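Local coordinates for cell division protein FtsZ 1 (Methanocaldococcus jannaschii, PDB 2VAP), which binds GTP and probably hydrolyses it, and is thought to polymerise into the contractile ring at the future site of cell division, at residues Asn70-Ala73 with Gln74-Ile77; Ile103-Glu106 with Ala107-Ser111. One frame throughout, in Å; residues are numbered along the deposited sequence.

Contact 1: Asn70-Ala73 with Gln74-Ile77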
ATOM      1  N   ASN A  70      -9.435 -12.267  -9.342  1.00 10.26           N
ATOM      2  CA  ASN A  70     -10.861 -11.982  -9.218  1.00  8.96           C
ATOM      3  C   ASN A  70     -11.697 -13.231  -9.445  1.00 11.58           C
ATOM      4  O   ASN A  70     -11.269 -14.160 -10.132  1.00 11.52           O
ATOM      5  CB  ASN A  70     -11.281 -10.896 -10.217  1.00 11.05           C
ATOM      6  CG  ASN A  70     -12.435 -10.039  -9.712  1.00 10.29           C
ATOM      7  OD1 ASN A  70     -13.335 -10.514  -9.018  1.00 12.79           O
ATOM      8  ND2 ASN A  70     -12.412  -8.762 -10.070  1.00 13.06           N
ATOM      9  N   THR A  71     -12.885 -13.243  -8.847  1.00 10.58           N
ATOM     10  CA  THR A  71     -13.890 -14.267  -9.114  1.00 10.71           C
ATOM     11  C   THR A  71     -14.726 -13.855 -10.321  1.00 16.47           C
ATOM     12  O   THR A  71     -15.337 -14.697 -10.978  1.00 14.45           O
ATOM     13  CB  THR A  71     -14.844 -14.446  -7.919  1.00 13.26           C
ATOM     14  OG1 THR A  71     -15.366 -13.170  -7.531  1.00 13.70           O
ATOM     15  CG2 THR A  71     -14.125 -15.069  -6.738  1.00 11.20           C
ATOM     16  N   ASP A  72     -14.743 -12.552 -10.600  1.00 13.61           N
ATOM     17  CA  ASP A  72     -15.526 -11.979 -11.694  1.00 12.70           C
ATOM     18  C   ASP A  72     -14.685 -11.896 -12.967  1.00 13.63           C
ATOM     19  O   ASP A  72     -13.732 -11.115 -13.045  1.00 15.05           O
ATOM     20  CB  ASP A  72     -16.048 -10.592 -11.287  1.00 13.08           C
ATOM     21  CG  ASP A  72     -17.043 -10.012 -12.284  1.00 20.53           C
ATOM     22  OD1 ASP A  72     -16.825 -10.135 -13.505  1.00 14.49           O
ATOM     23  OD2 ASP A  72     -18.042  -9.408 -11.838  1.00 18.45           O
ATOM     24  N   ALA A  73     -15.054 -12.703 -13.962  1.00 11.73           N
ATOM     25  CA  ALA A  73     -14.321 -12.785 -15.229  1.00 11.13           C
ATOM     26  C   ALA A  73     -14.463 -11.535 -16.100  1.00 14.70           C
ATOM     27  O   ALA A  73     -13.574 -11.230 -16.900  1.00 15.73           O
ATOM     28  CB  ALA A  73     -14.744 -14.027 -16.006  1.00 12.29           C
ATOM     29  N   GLN A  74     -15.579 -10.825 -15.947  1.00 12.55           N
ATOM     30  CA  GLN A  74     -15.825  -9.596 -16.702  1.00 15.48           C
ATOM     31  C   GLN A  74     -14.887  -8.486 -16.239  1.00 18.20           C
ATOM     32  O   GLN A  74     -14.314  -7.768 -17.059  1.00 23.34           O
ATOM     33  CB  GLN A  74     -17.286  -9.146 -16.576  1.00 13.75           C
ATOM     34  CG  GLN A  74     -18.328 -10.250 -16.786  1.00 13.33           C
ATOM     35  CD  GLN A  74     -18.189 -10.967 -18.121  1.00 14.23           C
ATOM     36  OE1 GLN A  74     -18.227 -12.194 -18.182  1.00 16.06           O
ATOM     37  NE2 GLN A  74     -18.024 -10.201 -19.194  1.00 10.27           N
ATOM     38  N   GLN A  75     -14.733  -8.363 -14.921  1.00 12.62           N
ATOM     39  CA  GLN A  75     -13.821  -7.385 -14.327  1.00 12.10           C
ATOM     40  C   GLN A  75     -12.357  -7.739 -14.593  1.00 15.42           C
ATOM     41  O   GLN A  75     -11.542  -6.858 -14.875  1.00 17.05           O
ATOM     42  CB  GLN A  75     -14.070  -7.252 -12.818  1.00 15.12           C
ATOM     43  CG  GLN A  75     -15.456  -6.718 -12.449  1.00 13.17           C
ATOM     44  CD  GLN A  75     -15.654  -6.515 -10.950  1.00 20.87           C
ATOM     45  OE1 GLN A  75     -16.444  -5.669 -10.532  1.00 25.89           O
ATOM     46  NE2 GLN A  75     -14.943  -7.291 -10.139  1.00 13.29           N
ATOM     47  N   LEU A  76     -12.033  -9.029 -14.513  1.00 14.06           N
ATOM     48  CA  LEU A  76     -10.651  -9.494 -14.661  1.00 12.42           C
ATOM     49  C   LEU A  76     -10.080  -9.303 -16.070  1.00 16.37           C
ATOM     50  O   LEU A  76      -8.921  -8.915 -16.222  1.00 16.11           O
ATOM     51  CB  LEU A  76     -10.519 -10.960 -14.228  1.00  9.84           C
ATOM     52  CG  LEU A  76      -9.096 -11.529 -14.147  1.00 10.69           C
ATOM     53  CD1 LEU A  76      -8.305 -10.916 -12.990  1.00 15.88           C
ATOM     54  CD2 LEU A  76      -9.137 -13.037 -14.024  1.00 13.99           C
ATOM     55  N   ILE A  77     -10.888  -9.577 -17.090  1.00 16.51           N
ATOM     56  CA  ILE A  77     -10.413  -9.522 -18.477  1.00 19.37           C
ATOM     57  C   ILE A  77     -10.107  -8.097 -18.975  1.00 18.95           C
ATOM     58  O   ILE A  77      -9.207  -7.909 -19.797  1.00 20.73           O
ATOM     59  CB  ILE A  77     -11.337 -10.335 -19.439  1.00 31.42           C
ATOM     60  CG1 ILE A  77     -10.700 -11.692 -19.768  1.00 63.38           C
ATOM     61  CG2 ILE A  77     -11.612  -9.586 -20.738  1.00 32.11           C
ATOM     62  CD1 ILE A  77     -10.494 -12.617 -18.571  1.00 44.25           C
TER
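D72 caps the first turn of helix 73-77, and its side chain can be followed outward from the backbone. CB lies 4.1 Å from CG of Q75, where the two side chains begin to overlap. With CG anti to the backbone N (chi1 -171°), the carboxylate turns toward the opening turn of the helix. Carbon CG of D72 then sits 3.7 Å from CG of Q75. At the tip the two oxygens part company. OD1 takes two backbone N-H groups: a fairly straight bond from N of Q75 at 3.1 Å (162° at the hydrogen), which comes from above the carboxylate plane, and a weak, bent one from N of Q74 at 2.8 Å. OD2 takes neither, and lies instead 3.8 Å from CG of Q75. The Q75 chain, extended beyond CG, crosses D72 at about a right angle, and its flat end stacks on the carboxylate with the planes 16° apart. This is the N-cap of helix 73-77, in the short loop that follows strand 64-70 in the Rossmann-like GTPase domain, where Q75 also comes close to the bound GDP and to G47 of the nucleotide site. The negative charge of D72 probably also suits the positive end of the helix dipole. The chain enters the cap through an Asx turn: OD1 of N70 accepts a hydrogen bond from the backbone N of D72 at 2.9 Å, almost straight at the hydrogen although the donor stands above the amide plane, and this bond helps fix the rotation of the N70 amide. On the buried side CB of N70 packs against CD1 of L76 at 4.1 Å, while L76 continues onto K84 and L86 of strand 83-86. Regular helical bonding begins with N of L76 to O of D72, followed by N of I77 to O of A73.

Contact 2: Ile103-Glu106 with Ala107-Ser111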
ATOM      1  N   ILE A 103     -17.460 -16.574  -0.090  1.00 15.33           N
ATOM      2  CA  ILE A 103     -17.291 -17.028  -1.472  1.00 14.29           C
ATOM      3  C   ILE A 103     -15.904 -16.643  -2.002  1.00 15.47           C
ATOM      4  O   ILE A 103     -15.230 -17.457  -2.637  1.00 19.96           O
ATOM      5  CB  ILE A 103     -18.418 -16.498  -2.402  1.00 19.41           C
ATOM      6  CG1 ILE A 103     -19.781 -17.034  -1.945  1.00 18.76           C
ATOM      7  CG2 ILE A 103     -18.148 -16.886  -3.855  1.00 16.56           C
ATOM      8  CD1 ILE A 103     -20.976 -16.480  -2.714  1.00 20.18           C
ATOM      9  N   GLY A 104     -15.484 -15.410  -1.722  1.00 17.23           N
ATOM     10  CA  GLY A 104     -14.151 -14.934  -2.096  1.00 12.37           C
ATOM     11  C   GLY A 104     -13.033 -15.736  -1.452  1.00 13.09           C
ATOM     12  O   GLY A 104     -12.024 -16.035  -2.097  1.00 14.97           O
ATOM     13  N   GLU A 105     -13.222 -16.086  -0.179  1.00 10.90           N
ATOM     14  CA  GLU A 105     -12.259 -16.891   0.576  1.00 11.74           C
ATOM     15  C   GLU A 105     -12.122 -18.297  -0.004  1.00 13.98           C
ATOM     16  O   GLU A 105     -11.007 -18.770  -0.240  1.00 13.58           O
ATOM     17  CB  GLU A 105     -12.666 -16.965   2.053  1.00 12.94           C
ATOM     18  CG  GLU A 105     -11.664 -17.693   2.951  1.00 14.38           C
ATOM     19  CD  GLU A 105     -12.149 -17.849   4.383  1.00 34.34           C
ATOM     20  OE1 GLU A 105     -11.325 -17.697   5.307  1.00 50.77           O
ATOM     21  OE2 GLU A 105     -13.352 -18.123   4.590  1.00 55.64           O
ATOM     22  N   GLU A 106     -13.259 -18.952  -0.233  1.00 15.89           N
ATOM     23  CA  GLU A 106     -13.292 -20.312  -0.771  1.00 15.28           C
ATOM     24  C   GLU A 106     -12.703 -20.377  -2.181  1.00 15.93           C
ATOM     25  O   GLU A 106     -12.018 -21.341  -2.530  1.00 17.33           O
ATOM     26  CB  GLU A 106     -14.725 -20.856  -0.756  1.00 17.55           C
ATOM     27  CG  GLU A 106     -14.837 -22.376  -0.888  1.00 70.43           C
ATOM     28  CD  GLU A 106     -14.332 -23.128   0.337  1.00104.14           C
ATOM     29  OE1 GLU A 106     -13.761 -24.225   0.164  1.00246.14           O
ATOM     30  OE2 GLU A 106     -14.504 -22.629   1.471  1.00123.05           O
ATOM     31  N   ALA A 107     -12.970 -19.344  -2.980  1.00 12.75           N
ATOM     32  CA  ALA A 107     -12.440 -19.241  -4.337  1.00 12.55           C
ATOM     33  C   ALA A 107     -10.915 -19.141  -4.346  1.00 15.36           C
ATOM     34  O   ALA A 107     -10.249 -19.784  -5.160  1.00 14.31           O
ATOM     35  CB  ALA A 107     -13.054 -18.052  -5.055  1.00 17.24           C
ATOM     36  N   ALA A 108     -10.375 -18.334  -3.434  1.00 12.96           N
ATOM     37  CA  ALA A 108      -8.930 -18.158  -3.303  1.00 11.28           C
ATOM     38  C   ALA A 108      -8.247 -19.441  -2.832  1.00 13.09           C
ATOM     39  O   ALA A 108      -7.170 -19.790  -3.322  1.00 15.94           O
ATOM     40  CB  ALA A 108      -8.620 -17.007  -2.361  1.00 12.64           C
ATOM     41  N   LYS A 109      -8.883 -20.138  -1.890  1.00 15.42           N
ATOM     42  CA  LYS A 109      -8.372 -21.413  -1.378  1.00 15.08           C
ATOM     43  C   LYS A 109      -8.329 -22.488  -2.464  1.00 16.25           C
ATOM     44  O   LYS A 109      -7.395 -23.291  -2.509  1.00 20.66           O
ATOM     45  CB  LYS A 109      -9.202 -21.892  -0.184  1.00 19.04           C
ATOM     46  CG  LYS A 109      -8.936 -21.128   1.104  1.00 14.78           C
ATOM     47  CD  LYS A 109      -9.825 -21.620   2.233  1.00 24.73           C
ATOM     48  CE  LYS A 109      -9.528 -20.882   3.530  1.00 41.21           C
ATOM     49  NZ  LYS A 109     -10.391 -21.353   4.647  1.00 85.00           N
ATOM     50  N   GLU A 110      -9.339 -22.488  -3.334  1.00 16.32           N
ATOM     51  CA  GLU A 110      -9.394 -23.390  -4.487  1.00 15.91           C
ATOM     52  C   GLU A 110      -8.223 -23.141  -5.441  1.00 17.28           C
ATOM     53  O   GLU A 110      -7.651 -24.082  -5.996  1.00 18.75           O
ATOM     54  CB  GLU A 110     -10.728 -23.223  -5.227  1.00 22.92           C
ATOM     55  CG  GLU A 110     -10.918 -24.149  -6.429  1.00 25.57           C
ATOM     56  CD  GLU A 110     -12.116 -23.773  -7.284  1.00 23.58           C
ATOM     57  OE1 GLU A 110     -13.250 -23.766  -6.761  1.00 36.43           O
ATOM     58  OE2 GLU A 110     -11.924 -23.494  -8.487  1.00 22.18           O
ATOM     59  N   SER A 111      -7.868 -21.868  -5.615  1.00 15.19           N
ATOM     60  CA  SER A 111      -6.820 -21.471  -6.552  1.00 15.62           C
ATOM     61  C   SER A 111      -5.495 -21.144  -5.856  1.00 11.53           C
ATOM     62  O   SER A 111      -4.658 -20.428  -6.411  1.00 15.82           O
ATOM     63  CB  SER A 111      -7.288 -20.272  -7.384  1.00 18.19           C
ATOM     64  OG  SER A 111      -8.542 -20.529  -7.993  1.00 18.42           O
TER
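Helix 101-110 of the GTPase domain runs through its last turns here, and E105 and K109, one turn apart, meet on its surface. Their extended chains lie side by side and point the same way. CG of E105 is 3.9 Å from CE of K109, so the aliphatic parts run alongside each other, and OE1 of E105 and NZ of K109 form a long salt bridge of 3.8 Å. CG of E105 stands anti to the backbone N (chi1 -175°), whereas that of K109 is beside its own N (chi1 -75°), 3.4 Å from O of E105. Replacing E105 with an alanine would probably leave the K109 ammonium without this carboxylate and its chain freer to swing. Beneath the pair, N of K109 bonds to O of E105 at 3.0 Å. On another face of the helix, buried A107 has its CB 3.3 Å from O of I103 and touches T71. A108 faces S139 and V142 of helix 135-149, and V142 is also touched by E105. In the last turn, E110 OE2 accepts from the backbone N of K90. Successive i to i+4 backbone bonds with an i to i+4 Glu-Lys pair above them are characteristic of a regular alpha-helix.

Overall arrangement
Contact 1 comes first along the chain, where strand 64-70 gives way to helix 73-77; contact 2 follows after strand 83-86, on helix 101-110. Their centres are 14 Å apart, on the same side of the chain's centre and within the same GTPase domain. They meet directly where CG2 of T71 packs on CB of A107 at 3.6 Å, so the loop before the first helix rests on the second. T71 OG1 also hydrogen-bonds to T135, a nucleotide-site residue that starts helix 135-149, against which helix 101-110 packs. The two contacts thus belong to neighbouring parts of the structure around the GDP pocket.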